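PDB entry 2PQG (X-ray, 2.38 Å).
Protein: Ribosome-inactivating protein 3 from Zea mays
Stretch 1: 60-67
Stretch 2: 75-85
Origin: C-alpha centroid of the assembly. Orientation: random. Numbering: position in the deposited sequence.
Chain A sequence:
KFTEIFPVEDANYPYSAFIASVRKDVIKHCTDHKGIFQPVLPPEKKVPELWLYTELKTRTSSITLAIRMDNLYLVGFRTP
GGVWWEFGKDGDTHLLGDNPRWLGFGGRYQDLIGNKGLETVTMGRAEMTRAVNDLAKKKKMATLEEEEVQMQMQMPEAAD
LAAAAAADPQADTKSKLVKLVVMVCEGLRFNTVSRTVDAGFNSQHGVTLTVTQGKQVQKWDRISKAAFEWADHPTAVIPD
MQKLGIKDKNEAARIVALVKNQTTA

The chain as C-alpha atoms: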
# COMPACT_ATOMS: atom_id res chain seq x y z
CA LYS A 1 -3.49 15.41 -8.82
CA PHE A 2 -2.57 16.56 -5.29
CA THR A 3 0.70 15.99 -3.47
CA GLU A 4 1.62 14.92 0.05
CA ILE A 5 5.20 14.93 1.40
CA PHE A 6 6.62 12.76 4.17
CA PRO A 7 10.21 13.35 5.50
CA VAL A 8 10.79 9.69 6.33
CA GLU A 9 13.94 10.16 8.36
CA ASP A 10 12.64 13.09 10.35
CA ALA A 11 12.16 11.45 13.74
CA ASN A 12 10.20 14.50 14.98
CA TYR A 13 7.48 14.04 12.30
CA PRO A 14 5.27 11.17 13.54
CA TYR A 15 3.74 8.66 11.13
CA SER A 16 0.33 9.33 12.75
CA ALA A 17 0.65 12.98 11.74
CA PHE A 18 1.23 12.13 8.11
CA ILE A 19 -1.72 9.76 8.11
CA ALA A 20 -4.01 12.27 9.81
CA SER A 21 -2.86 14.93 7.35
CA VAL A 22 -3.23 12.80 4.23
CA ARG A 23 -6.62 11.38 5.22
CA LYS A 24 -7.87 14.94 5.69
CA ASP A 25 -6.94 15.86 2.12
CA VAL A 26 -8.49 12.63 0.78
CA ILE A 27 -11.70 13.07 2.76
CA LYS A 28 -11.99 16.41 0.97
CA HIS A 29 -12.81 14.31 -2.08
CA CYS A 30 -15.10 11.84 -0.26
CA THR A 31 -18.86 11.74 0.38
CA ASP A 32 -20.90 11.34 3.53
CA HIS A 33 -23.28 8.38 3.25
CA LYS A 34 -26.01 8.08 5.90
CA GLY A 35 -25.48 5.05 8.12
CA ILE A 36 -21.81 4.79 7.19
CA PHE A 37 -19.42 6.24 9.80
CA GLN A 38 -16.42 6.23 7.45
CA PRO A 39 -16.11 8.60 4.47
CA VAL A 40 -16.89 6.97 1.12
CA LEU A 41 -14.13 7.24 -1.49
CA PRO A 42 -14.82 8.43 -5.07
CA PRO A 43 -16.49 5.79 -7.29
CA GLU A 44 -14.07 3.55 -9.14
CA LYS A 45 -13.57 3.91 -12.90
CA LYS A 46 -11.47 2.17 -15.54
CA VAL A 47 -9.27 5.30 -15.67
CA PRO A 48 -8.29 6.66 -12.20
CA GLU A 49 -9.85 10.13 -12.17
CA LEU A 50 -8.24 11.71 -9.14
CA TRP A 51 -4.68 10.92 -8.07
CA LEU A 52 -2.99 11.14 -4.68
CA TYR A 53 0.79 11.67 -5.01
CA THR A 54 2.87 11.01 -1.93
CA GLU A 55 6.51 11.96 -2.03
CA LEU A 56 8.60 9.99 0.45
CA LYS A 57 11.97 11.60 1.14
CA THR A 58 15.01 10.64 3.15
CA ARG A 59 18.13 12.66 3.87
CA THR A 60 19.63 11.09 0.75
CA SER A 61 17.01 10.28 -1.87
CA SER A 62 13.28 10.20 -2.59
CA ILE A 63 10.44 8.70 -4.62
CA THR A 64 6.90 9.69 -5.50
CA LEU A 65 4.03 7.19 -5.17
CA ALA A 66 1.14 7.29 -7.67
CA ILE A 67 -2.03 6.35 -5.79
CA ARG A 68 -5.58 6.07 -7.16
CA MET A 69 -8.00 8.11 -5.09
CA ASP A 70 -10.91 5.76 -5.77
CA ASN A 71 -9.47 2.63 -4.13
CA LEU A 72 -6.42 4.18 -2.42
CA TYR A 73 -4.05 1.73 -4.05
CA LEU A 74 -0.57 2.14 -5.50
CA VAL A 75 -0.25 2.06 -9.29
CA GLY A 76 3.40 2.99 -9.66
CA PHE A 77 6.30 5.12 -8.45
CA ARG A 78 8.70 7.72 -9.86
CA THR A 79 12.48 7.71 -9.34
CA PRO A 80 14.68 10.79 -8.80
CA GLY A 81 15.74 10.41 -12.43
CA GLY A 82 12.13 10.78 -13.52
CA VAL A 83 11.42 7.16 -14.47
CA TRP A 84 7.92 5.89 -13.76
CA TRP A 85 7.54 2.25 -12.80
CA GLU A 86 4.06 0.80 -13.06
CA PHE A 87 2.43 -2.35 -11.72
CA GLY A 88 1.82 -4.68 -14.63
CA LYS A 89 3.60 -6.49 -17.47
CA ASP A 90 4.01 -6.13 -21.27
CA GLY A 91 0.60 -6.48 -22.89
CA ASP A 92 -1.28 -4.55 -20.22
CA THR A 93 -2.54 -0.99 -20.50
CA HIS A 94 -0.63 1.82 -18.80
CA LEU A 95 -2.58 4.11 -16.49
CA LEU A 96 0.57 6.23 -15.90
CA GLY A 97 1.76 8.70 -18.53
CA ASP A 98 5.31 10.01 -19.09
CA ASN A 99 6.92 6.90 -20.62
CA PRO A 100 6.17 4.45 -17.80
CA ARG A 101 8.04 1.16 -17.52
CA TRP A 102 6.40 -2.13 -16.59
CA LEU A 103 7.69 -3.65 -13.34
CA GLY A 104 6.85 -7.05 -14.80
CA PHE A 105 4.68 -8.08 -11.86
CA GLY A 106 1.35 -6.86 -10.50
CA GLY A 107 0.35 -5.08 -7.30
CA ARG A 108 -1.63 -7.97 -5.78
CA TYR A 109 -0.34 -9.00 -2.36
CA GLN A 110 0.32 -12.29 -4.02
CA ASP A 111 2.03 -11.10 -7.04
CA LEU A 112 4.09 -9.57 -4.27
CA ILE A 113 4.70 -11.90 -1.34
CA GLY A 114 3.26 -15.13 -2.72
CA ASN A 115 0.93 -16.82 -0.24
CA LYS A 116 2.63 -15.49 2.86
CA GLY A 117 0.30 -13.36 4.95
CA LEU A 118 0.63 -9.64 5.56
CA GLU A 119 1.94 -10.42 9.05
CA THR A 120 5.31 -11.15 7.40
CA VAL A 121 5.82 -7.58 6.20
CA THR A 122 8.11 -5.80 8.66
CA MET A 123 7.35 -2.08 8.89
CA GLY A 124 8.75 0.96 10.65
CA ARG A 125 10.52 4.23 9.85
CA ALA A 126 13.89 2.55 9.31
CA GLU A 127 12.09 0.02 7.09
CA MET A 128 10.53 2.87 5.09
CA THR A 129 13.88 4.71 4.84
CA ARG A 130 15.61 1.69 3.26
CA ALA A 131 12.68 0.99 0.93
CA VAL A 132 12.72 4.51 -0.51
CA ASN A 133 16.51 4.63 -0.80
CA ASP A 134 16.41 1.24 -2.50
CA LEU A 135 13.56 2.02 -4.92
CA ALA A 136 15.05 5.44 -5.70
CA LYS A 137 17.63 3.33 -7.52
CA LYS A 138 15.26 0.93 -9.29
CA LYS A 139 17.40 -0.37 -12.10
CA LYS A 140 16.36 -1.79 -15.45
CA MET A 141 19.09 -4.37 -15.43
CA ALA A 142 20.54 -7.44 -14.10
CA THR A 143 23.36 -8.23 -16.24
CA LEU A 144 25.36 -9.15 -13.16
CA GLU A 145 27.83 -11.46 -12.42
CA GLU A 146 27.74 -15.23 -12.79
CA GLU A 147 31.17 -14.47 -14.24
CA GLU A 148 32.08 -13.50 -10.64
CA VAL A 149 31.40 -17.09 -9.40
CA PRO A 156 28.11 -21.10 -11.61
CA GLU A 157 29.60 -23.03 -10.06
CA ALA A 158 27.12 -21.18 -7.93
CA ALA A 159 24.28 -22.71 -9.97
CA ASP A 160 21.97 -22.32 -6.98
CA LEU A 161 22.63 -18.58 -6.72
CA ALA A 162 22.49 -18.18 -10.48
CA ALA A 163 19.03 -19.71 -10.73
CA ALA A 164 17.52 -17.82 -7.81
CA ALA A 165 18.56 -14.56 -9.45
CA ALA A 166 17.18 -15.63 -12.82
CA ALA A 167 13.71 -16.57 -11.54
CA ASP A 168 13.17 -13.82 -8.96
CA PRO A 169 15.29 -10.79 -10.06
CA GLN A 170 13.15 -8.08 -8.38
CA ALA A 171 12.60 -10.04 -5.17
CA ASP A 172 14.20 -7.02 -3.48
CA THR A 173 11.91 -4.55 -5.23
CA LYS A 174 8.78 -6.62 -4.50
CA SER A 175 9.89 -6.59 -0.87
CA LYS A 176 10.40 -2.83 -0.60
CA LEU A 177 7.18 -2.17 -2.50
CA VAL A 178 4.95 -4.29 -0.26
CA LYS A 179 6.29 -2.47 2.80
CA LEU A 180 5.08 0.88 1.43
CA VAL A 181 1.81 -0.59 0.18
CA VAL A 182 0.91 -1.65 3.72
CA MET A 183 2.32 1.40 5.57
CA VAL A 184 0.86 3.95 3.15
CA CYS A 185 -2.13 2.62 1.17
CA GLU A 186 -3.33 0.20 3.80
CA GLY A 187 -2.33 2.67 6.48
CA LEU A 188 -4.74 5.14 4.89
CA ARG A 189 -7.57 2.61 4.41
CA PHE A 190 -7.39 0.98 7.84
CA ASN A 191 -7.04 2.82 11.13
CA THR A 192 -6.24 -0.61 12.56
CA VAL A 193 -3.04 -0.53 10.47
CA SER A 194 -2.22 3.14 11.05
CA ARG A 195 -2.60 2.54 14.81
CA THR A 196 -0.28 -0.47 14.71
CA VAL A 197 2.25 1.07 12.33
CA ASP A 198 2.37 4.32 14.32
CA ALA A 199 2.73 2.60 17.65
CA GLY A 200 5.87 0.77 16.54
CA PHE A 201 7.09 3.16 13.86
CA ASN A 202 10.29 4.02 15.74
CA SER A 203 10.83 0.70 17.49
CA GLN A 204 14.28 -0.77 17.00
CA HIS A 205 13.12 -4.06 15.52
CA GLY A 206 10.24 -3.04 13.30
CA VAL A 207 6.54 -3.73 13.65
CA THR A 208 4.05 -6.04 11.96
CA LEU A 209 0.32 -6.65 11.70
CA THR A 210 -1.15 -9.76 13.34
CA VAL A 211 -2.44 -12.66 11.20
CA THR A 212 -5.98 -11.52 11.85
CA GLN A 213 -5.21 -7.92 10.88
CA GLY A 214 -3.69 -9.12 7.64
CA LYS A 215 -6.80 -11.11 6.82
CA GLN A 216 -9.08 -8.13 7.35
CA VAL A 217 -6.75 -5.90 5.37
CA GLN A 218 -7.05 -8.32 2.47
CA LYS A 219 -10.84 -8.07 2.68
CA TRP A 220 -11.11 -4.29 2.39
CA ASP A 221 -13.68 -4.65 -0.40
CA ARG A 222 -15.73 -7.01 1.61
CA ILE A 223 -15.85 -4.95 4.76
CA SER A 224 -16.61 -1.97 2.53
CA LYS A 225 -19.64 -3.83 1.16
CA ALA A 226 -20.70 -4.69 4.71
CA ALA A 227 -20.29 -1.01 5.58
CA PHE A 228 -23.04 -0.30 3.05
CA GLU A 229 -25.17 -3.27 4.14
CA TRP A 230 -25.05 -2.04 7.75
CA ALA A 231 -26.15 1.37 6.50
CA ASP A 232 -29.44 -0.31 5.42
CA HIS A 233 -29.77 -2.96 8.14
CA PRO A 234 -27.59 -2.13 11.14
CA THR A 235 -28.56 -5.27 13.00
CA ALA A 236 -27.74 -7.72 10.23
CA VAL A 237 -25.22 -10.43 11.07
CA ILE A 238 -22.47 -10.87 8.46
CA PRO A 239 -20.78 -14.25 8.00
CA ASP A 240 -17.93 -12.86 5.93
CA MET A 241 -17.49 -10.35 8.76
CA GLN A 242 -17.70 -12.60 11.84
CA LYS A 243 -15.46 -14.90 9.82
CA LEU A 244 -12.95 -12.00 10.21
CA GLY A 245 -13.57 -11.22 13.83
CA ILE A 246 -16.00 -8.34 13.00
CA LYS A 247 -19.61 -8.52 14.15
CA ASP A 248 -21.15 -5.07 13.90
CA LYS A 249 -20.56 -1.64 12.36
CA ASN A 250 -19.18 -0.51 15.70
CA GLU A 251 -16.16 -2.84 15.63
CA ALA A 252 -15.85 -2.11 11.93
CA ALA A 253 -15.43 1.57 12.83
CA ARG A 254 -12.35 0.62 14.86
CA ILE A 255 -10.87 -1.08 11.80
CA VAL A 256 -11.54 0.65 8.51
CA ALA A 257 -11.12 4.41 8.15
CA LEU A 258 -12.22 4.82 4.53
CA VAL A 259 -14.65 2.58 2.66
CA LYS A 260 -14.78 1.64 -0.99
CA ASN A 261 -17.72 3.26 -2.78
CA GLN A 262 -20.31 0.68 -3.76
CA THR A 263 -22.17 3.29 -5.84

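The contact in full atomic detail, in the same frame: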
# COMPACT_ATOMS: atom_id res chain seq x y z
N THR A 60 18.81 11.40 1.91
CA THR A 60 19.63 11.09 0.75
C THR A 60 18.83 11.21 -0.54
O THR A 60 19.19 11.96 -1.45
CB THR A 60 20.24 9.68 0.84
OG1 THR A 60 21.23 9.65 1.87
CG2 THR A 60 20.88 9.29 -0.48
N SER A 61 17.73 10.46 -0.62
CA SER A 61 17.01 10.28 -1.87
C SER A 61 15.52 10.47 -1.67
O SER A 61 15.08 10.98 -0.63
CB SER A 61 17.27 8.88 -2.41
OG SER A 61 16.90 8.79 -3.77
N SER A 62 14.74 10.08 -2.67
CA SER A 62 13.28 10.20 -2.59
C SER A 62 12.57 9.54 -3.76
O SER A 62 13.17 9.24 -4.80
CB SER A 62 12.87 11.68 -2.53
OG SER A 62 13.16 12.34 -3.76
N ILE A 63 11.27 9.28 -3.58
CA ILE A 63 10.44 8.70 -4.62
C ILE A 63 9.02 9.22 -4.46
O ILE A 63 8.60 9.59 -3.36
CB ILE A 63 10.40 7.15 -4.57
CG1 ILE A 63 9.85 6.66 -3.23
CG2 ILE A 63 11.77 6.59 -4.84
CD1 ILE A 63 9.58 5.16 -3.19
N THR A 64 8.28 9.24 -5.55
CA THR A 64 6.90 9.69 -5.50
C THR A 64 6.01 8.48 -5.78
O THR A 64 6.29 7.69 -6.69
CB THR A 64 6.61 10.77 -6.56
OG1 THR A 64 7.60 11.80 -6.47
CG2 THR A 64 5.23 11.37 -6.34
N LEU A 65 4.95 8.31 -4.99
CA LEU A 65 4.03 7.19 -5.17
C LEU A 65 2.76 7.65 -5.88
O LEU A 65 2.14 8.64 -5.47
CB LEU A 65 3.67 6.57 -3.82
CG LEU A 65 4.77 6.06 -2.88
CD1 LEU A 65 4.12 5.54 -1.60
CD2 LEU A 65 5.58 4.96 -3.56
N ALA A 66 2.36 6.95 -6.93
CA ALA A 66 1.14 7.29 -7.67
C ALA A 66 -0.02 6.45 -7.14
O ALA A 66 -0.11 5.25 -7.44
CB ALA A 66 1.33 7.04 -9.16
N ILE A 67 -0.91 7.07 -6.38
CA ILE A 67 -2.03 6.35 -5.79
C ILE A 67 -3.41 6.77 -6.30
O ILE A 67 -3.74 7.95 -6.33
CB ILE A 67 -2.02 6.51 -4.26
CG1 ILE A 67 -0.74 5.90 -3.69
CG2 ILE A 67 -3.24 5.85 -3.65
CD1 ILE A 67 -0.46 6.30 -2.25
N VAL A 75 -0.28 2.48 -7.89
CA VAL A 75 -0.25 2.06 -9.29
C VAL A 75 1.20 2.00 -9.76
O VAL A 75 1.58 1.13 -10.54
CB VAL A 75 -1.02 3.03 -10.20
CG1 VAL A 75 -1.05 2.49 -11.62
CG2 VAL A 75 -2.43 3.22 -9.68
N GLY A 76 2.00 2.94 -9.28
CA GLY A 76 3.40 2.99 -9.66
C GLY A 76 4.17 4.01 -8.85
O GLY A 76 3.60 4.66 -7.98
N PHE A 77 5.45 4.16 -9.16
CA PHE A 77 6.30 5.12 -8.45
C PHE A 77 7.32 5.76 -9.39
O PHE A 77 7.73 5.15 -10.40
CB PHE A 77 7.00 4.43 -7.27
CG PHE A 77 8.06 3.44 -7.68
CD1 PHE A 77 9.39 3.82 -7.77
CD2 PHE A 77 7.73 2.11 -7.95
CE1 PHE A 77 10.38 2.91 -8.12
CE2 PHE A 77 8.72 1.19 -8.31
CZ PHE A 77 10.04 1.59 -8.38
N ARG A 78 7.74 6.97 -9.06
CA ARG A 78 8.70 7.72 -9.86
C ARG A 78 10.06 7.86 -9.16
O ARG A 78 10.14 8.18 -7.98
CB ARG A 78 8.10 9.11 -10.15
CG ARG A 78 8.97 10.03 -11.00
CD ARG A 78 8.33 11.42 -11.12
NE ARG A 78 9.20 12.37 -11.79
CZ ARG A 78 10.32 12.87 -11.27
NH1 ARG A 78 10.71 12.51 -10.05
NH2 ARG A 78 11.07 13.71 -11.98
N THR A 79 11.13 7.60 -9.90
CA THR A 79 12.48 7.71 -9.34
C THR A 79 12.99 9.15 -9.41
O THR A 79 12.37 10.01 -10.02
CB THR A 79 13.49 6.85 -10.11
OG1 THR A 79 13.51 7.26 -11.48
CG2 THR A 79 13.15 5.38 -10.02
N PRO A 80 14.14 9.43 -8.76
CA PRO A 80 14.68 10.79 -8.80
C PRO A 80 15.04 11.17 -10.23
O PRO A 80 15.04 12.35 -10.58
CB PRO A 80 15.91 10.70 -7.91
CG PRO A 80 15.53 9.68 -6.92
CD PRO A 80 14.86 8.62 -7.77
N GLY A 81 15.37 10.17 -11.04
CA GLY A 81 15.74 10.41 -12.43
C GLY A 81 14.54 10.56 -13.35
O GLY A 81 14.68 10.60 -14.59
N GLY A 82 13.35 10.62 -12.76
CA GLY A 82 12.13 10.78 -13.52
C GLY A 82 11.61 9.56 -14.28
O GLY A 82 10.94 9.71 -15.30
N VAL A 83 11.91 8.36 -13.80
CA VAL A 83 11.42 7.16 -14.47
C VAL A 83 10.23 6.60 -13.71
O VAL A 83 10.33 6.35 -12.50
CB VAL A 83 12.49 6.07 -14.54
CG1 VAL A 83 11.92 4.84 -15.23
CG2 VAL A 83 13.71 6.58 -15.26
N TRP A 84 9.11 6.43 -14.40
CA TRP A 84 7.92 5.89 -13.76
C TRP A 84 7.86 4.39 -13.92
O TRP A 84 8.02 3.87 -15.02
CB TRP A 84 6.64 6.50 -14.34
CG TRP A 84 6.33 7.86 -13.81
CD1 TRP A 84 6.60 9.05 -14.41
CD2 TRP A 84 5.69 8.17 -12.56
NE1 TRP A 84 6.18 10.09 -13.61
CE2 TRP A 84 5.61 9.58 -12.48
CE3 TRP A 84 5.18 7.40 -11.51
CZ2 TRP A 84 5.05 10.23 -11.38
CZ3 TRP A 84 4.62 8.05 -10.42
CH2 TRP A 84 4.56 9.46 -10.36
N TRP A 85 7.63 3.70 -12.81
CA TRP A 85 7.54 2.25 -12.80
C TRP A 85 6.14 1.87 -12.40
O TRP A 85 5.70 2.18 -11.30
CB TRP A 85 8.53 1.69 -11.80
CG TRP A 85 9.93 1.85 -12.22
CD1 TRP A 85 10.80 2.87 -11.89
CD2 TRP A 85 10.64 0.98 -13.09
NE1 TRP A 85 12.02 2.66 -12.50
CE2 TRP A 85 11.95 1.50 -13.22
CE3 TRP A 85 10.31 -0.22 -13.73
CZ2 TRP A 85 12.92 0.88 -14.03
CZ3 TRP A 85 11.28 -0.83 -14.53
CH2 TRP A 85 12.57 -0.29 -14.65
O HOH W 1 10.77 11.38 -7.19

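Four backbone hydrogen bonds hold the two stretches together as antiparallel strands, their N-to-C directions 158° apart. Two of them join Thr64 and Arg78: Arg78 N donates to Thr64 O at 2.9 Å, and Thr64 N donates to Arg78 O at a longer 3.2 Å. Two residues along, Ala66 N donates to Gly76 O at 2.8 Å. The return bond from Ala66 O, also 2.8 Å, is made by Val75 N, not by Gly76 N, so the regular pairing shifts by one residue here. All four are nearly straight, with angles at the hydrogen running from 161° for Arg78 N to Thr64 O up to 168° for Ala66 N to Gly76 O.

Between these pairs lies the non-hydrogen-bonded pair Leu65 and Phe77, where the strands come to 4.5 Å between Leu65 CA and Phe77 CA. In this narrow spacing Phe77 CA lies 3.1 Å from Thr64 O, a CA-H...O contact that supplements the hydrogen bond from Arg78 N to the same oxygen. Ile63 CA makes a similar contact with Arg78 O at 3.4 Å.

A water adds a more tenuous link. It hydrogen-bonds to Thr64 OG1 at 3.3 Å and donates a weak bond to Arg78 O at 3.4 Å. Threonine suits this partly exposed place: its branched CB is readily accommodated in an extended strand, while its hydroxyl can meet solvent. Beside it, Arg78 runs out with chi1 to chi3 all t, its aliphatic portion starting 4.2 Å away, from Thr64 CB to Arg78 CB.

Side chains alternate between the two faces of the sheet. Leu65 and Phe77 share one face, both buried, and Leu65 CD2 packs 4.0 Å from Phe77 CB. Thr64, Ala66 and Arg78 point to the other. There Ala66 CB meets Trp84 CZ3 at 3.7 Å, the indole lying obliquely to the methyl; the small alanine leaves space for this large ring to reach back toward the first stretch. Gly76, opposite Ala66, has no side chain, and a CB in its place would come within 2.4 Å of Trp85 O, so the strand carrying Trp85 can lie close.

At the outer end, Pro80 packs against the serines: Pro80 CG is 3.2 Å from Ser62 O and 3.5 Å from Ser61 OG. Pro80 occupies the second position of a type I turn from Thr79 to Gly82, where its phi of -63° fits naturally. Gly82 N donates to Thr79 O at 3.0 Å, and the positive phi of Gly82, 75°, favours glycine. Val83 N donates to Thr79 OG1, also at 3.0 Å, securing the turn.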